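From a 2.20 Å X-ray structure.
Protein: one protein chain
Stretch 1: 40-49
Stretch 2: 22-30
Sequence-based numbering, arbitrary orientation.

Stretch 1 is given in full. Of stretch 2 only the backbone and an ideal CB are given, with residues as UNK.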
# COMPACT_ATOMS: atom_id res chain seq x y z
N GLY A 40 26.03 24.53 -44.05
CA GLY A 40 27.04 24.72 -43.03
C GLY A 40 26.42 24.77 -41.65
O GLY A 40 25.19 24.74 -41.50
N THR A 41 27.26 24.82 -40.62
CA THR A 41 26.77 24.94 -39.27
C THR A 41 27.21 26.27 -38.69
O THR A 41 28.39 26.62 -38.73
CB THR A 41 27.28 23.81 -38.38
OG1 THR A 41 26.83 22.56 -38.90
CG2 THR A 41 26.75 23.98 -36.96
N SER A 42 26.25 27.02 -38.17
CA SER A 42 26.51 28.37 -37.71
C SER A 42 26.87 28.43 -36.21
O SER A 42 26.37 27.64 -35.41
CB SER A 42 25.30 29.26 -38.01
OG SER A 42 25.57 30.60 -37.67
N MET A 43 27.74 29.37 -35.86
CA MET A 43 28.13 29.60 -34.46
C MET A 43 28.69 28.35 -33.78
O MET A 43 28.22 27.95 -32.71
CB MET A 43 26.96 30.16 -33.65
CG MET A 43 26.50 31.54 -34.09
SD MET A 43 27.82 32.78 -33.94
CE MET A 43 27.62 33.67 -35.48
N THR A 44 29.69 27.74 -34.41
CA THR A 44 30.33 26.55 -33.85
C THR A 44 31.47 26.97 -32.94
O THR A 44 31.91 26.19 -32.10
CB THR A 44 30.87 25.60 -34.95
OG1 THR A 44 31.92 26.25 -35.68
CG2 THR A 44 29.76 25.19 -35.91
N LYS A 45 31.95 28.20 -33.12
CA LYS A 45 33.09 28.68 -32.36
C LYS A 45 32.81 29.94 -31.51
O LYS A 45 33.73 30.52 -30.94
CB LYS A 45 34.28 28.90 -33.30
CG LYS A 45 34.74 27.61 -33.93
CD LYS A 45 35.68 27.83 -35.10
CE LYS A 45 36.27 26.50 -35.55
NZ LYS A 45 37.14 26.61 -36.76
N ALA A 46 31.54 30.33 -31.42
CA ALA A 46 31.15 31.42 -30.53
C ALA A 46 29.68 31.28 -30.21
O ALA A 46 28.92 30.76 -31.03
CB ALA A 46 31.42 32.77 -31.17
N PRO A 47 29.27 31.71 -29.01
CA PRO A 47 27.84 31.78 -28.70
C PRO A 47 27.22 32.88 -29.54
O PRO A 47 27.87 33.91 -29.74
CB PRO A 47 27.83 32.18 -27.22
CG PRO A 47 29.22 31.90 -26.72
CD PRO A 47 30.11 32.15 -27.88
N MET A 48 26.01 32.66 -30.06
CA MET A 48 25.34 33.65 -30.91
C MET A 48 25.35 35.05 -30.29
O MET A 48 24.96 35.23 -29.14
CB MET A 48 23.90 33.24 -31.19
CG MET A 48 23.12 34.24 -32.02
SD MET A 48 23.68 34.37 -33.74
CE MET A 48 22.47 35.51 -34.39
N ILE A 49 25.77 36.03 -31.08
CA ILE A 49 25.85 37.43 -30.66
C ILE A 49 24.50 37.95 -30.13
O ILE A 49 23.44 37.49 -30.54
CB ILE A 49 26.34 38.29 -31.85
CG1 ILE A 49 26.73 39.70 -31.41
CG2 ILE A 49 25.29 38.35 -32.96
CD1 ILE A 49 27.34 40.53 -32.52
N UNK A 22 18.34 31.20 -33.55
CA UNK A 22 19.43 32.15 -33.34
C UNK A 22 19.25 33.01 -32.08
O UNK A 22 19.51 34.22 -32.08
CB UNK A 22 19.56 33.06 -34.56
N UNK A 23 18.80 32.37 -31.01
CA UNK A 23 18.66 33.04 -29.74
C UNK A 23 20.05 33.32 -29.20
O UNK A 23 21.02 32.64 -29.56
CB UNK A 23 17.84 32.21 -28.76
N UNK A 24 20.15 34.33 -28.35
CA UNK A 24 21.45 34.75 -27.86
C UNK A 24 22.15 33.57 -27.17
O UNK A 24 21.52 32.84 -26.40
CB UNK A 24 21.31 35.93 -26.90
N UNK A 25 23.43 33.38 -27.48
CA UNK A 25 24.23 32.34 -26.85
C UNK A 25 24.17 30.99 -27.53
O UNK A 25 25.04 30.15 -27.30
CB UNK A 25 23.79 32.18 -25.39
N UNK A 26 23.15 30.77 -28.36
CA UNK A 26 22.97 29.51 -29.06
C UNK A 26 24.19 29.15 -29.90
O UNK A 26 24.94 30.02 -30.34
CB UNK A 26 21.72 29.58 -29.95
N UNK A 27 24.39 27.85 -30.14
CA UNK A 27 25.54 27.40 -30.91
C UNK A 27 25.22 26.22 -31.83
O UNK A 27 24.23 25.49 -31.64
CB UNK A 27 26.67 27.02 -29.96
N UNK A 28 26.06 26.03 -32.84
CA UNK A 28 25.89 24.91 -33.75
C UNK A 28 24.52 24.88 -34.41
O UNK A 28 23.82 23.88 -34.33
CB UNK A 28 26.13 23.60 -33.00
N UNK A 29 24.14 25.98 -35.05
CA UNK A 29 22.87 26.02 -35.78
C UNK A 29 23.09 25.52 -37.21
O UNK A 29 23.84 26.11 -37.98
CB UNK A 29 22.29 27.43 -35.79
N UNK A 30 22.43 24.42 -37.54
CA UNK A 30 22.51 23.88 -38.88
C UNK A 30 21.72 24.75 -39.85
O UNK A 30 20.61 25.17 -39.55
CB UNK A 30 22.00 22.44 -38.91

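At position 22 the CA-to-CB bond runs sideways to stretch 1, and the ideal CB lies 3.8 Å from M48 CE. The thioether of M48 invites an apolar partner, aliphatic or aromatic. The residue is F22: M48 SD sits 5.4 Å from the ring centroid, obliquely placed, while S42 OG meets the ring edge, 3.9 Å from F22 CE1.

Position 23 points away and finds nothing of stretch 1 near its CB, so many residues would serve; it is T23. Position 24, directed sideways, has only the carbonyl oxygens of M48 and I49 within reach, a loose requirement that a small or branched side chain could meet. V24 does so, with CG1 3.7 Å from M48 O.

Position 25 is decided by its backbone. At phi 88° and psi -18°, in a type II turn, a CB would be jammed against the preceding carbonyl oxygen, which calls for glycine. G25 also donates from N to M48 O at 2.9 Å.

At position 26 the ideal CB stands 4.4 Å from M48 CB, so a small apolar group fits comfortably. M48 N donates to the O of this residue at 2.9 Å. A26 N donates to T23 O (3.1 Å), closing the turn.

Position 27 has its CB tight against M43 O, at 3.3 Å, with A46 O and the P47 ring beyond. A long side chain carrying a donor would suit, its methylenes lying along the proline. Q27 fits: NE2 donates to M43 O at 3.3 Å.

At position 28 phi and psi are both positive (56°, 54°), a conformation that asparagine and glycine tolerate well. The CB points away overall yet lies 4.0 Å from T41 CG2, and the O of T44 offers an acceptor. In N28, ND2 reaches it through a water, 2.9 Å from ND2 and 2.5 Å from T44 O, while the backbone N donates to M43 O at 2.9 Å.

Position 29 pairs with S42 in an antiparallel bridge, its N donating to S42 O (2.8 Å) and its O accepting from S42 N (2.6 Å). With its CB on the same sheet face as that of S42, a beta-branched apolar residue suits the strand; I29 extends CD1 to within 4.1 Å of M43 CB.

Position 30 shares the other face with T41, whose hydroxyl favours a polar chain. K30 answers through a water, 2.7 Å from NZ and 2.9 Å from T41 OG1.

Stretch 2 22-30: FTVGAQNIK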
# COMPACT_ATOMS: atom_id res chain seq x y z
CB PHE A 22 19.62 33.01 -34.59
CG PHE A 22 20.06 32.21 -35.79
CD1 PHE A 22 21.35 31.68 -35.85
CD2 PHE A 22 19.19 31.98 -36.85
CE1 PHE A 22 21.76 30.95 -36.95
CE2 PHE A 22 19.60 31.25 -37.96
CZ PHE A 22 20.89 30.73 -38.01
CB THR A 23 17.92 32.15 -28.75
OG1 THR A 23 18.49 30.85 -28.80
CG2 THR A 23 16.44 32.06 -29.12
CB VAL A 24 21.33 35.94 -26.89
CG1 VAL A 24 22.70 36.39 -26.43
CG2 VAL A 24 20.60 37.08 -27.58
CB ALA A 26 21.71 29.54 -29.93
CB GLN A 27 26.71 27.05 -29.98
CG GLN A 27 27.45 28.26 -29.44
CD GLN A 27 28.84 27.91 -28.92
OE1 GLN A 27 29.07 27.87 -27.71
NE2 GLN A 27 29.76 27.64 -29.84
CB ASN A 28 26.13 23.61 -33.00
CG ASN A 28 27.48 23.58 -32.33
OD1 ASN A 28 27.58 23.38 -31.13
ND2 ASN A 28 28.52 23.83 -33.11
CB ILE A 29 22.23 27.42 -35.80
CG1 ILE A 29 21.96 27.91 -34.37
CG2 ILE A 29 20.93 27.41 -36.58
CD1 ILE A 29 23.05 28.81 -33.83
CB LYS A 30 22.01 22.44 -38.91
CG LYS A 30 22.95 21.46 -38.22
CD LYS A 30 22.27 20.12 -37.99
CE LYS A 30 23.15 19.15 -37.21
NZ LYS A 30 24.40 18.83 -37.95
O HOH W 1 30.98 23.91 -31.66
O HOH W 2 26.67 20.16 -37.37
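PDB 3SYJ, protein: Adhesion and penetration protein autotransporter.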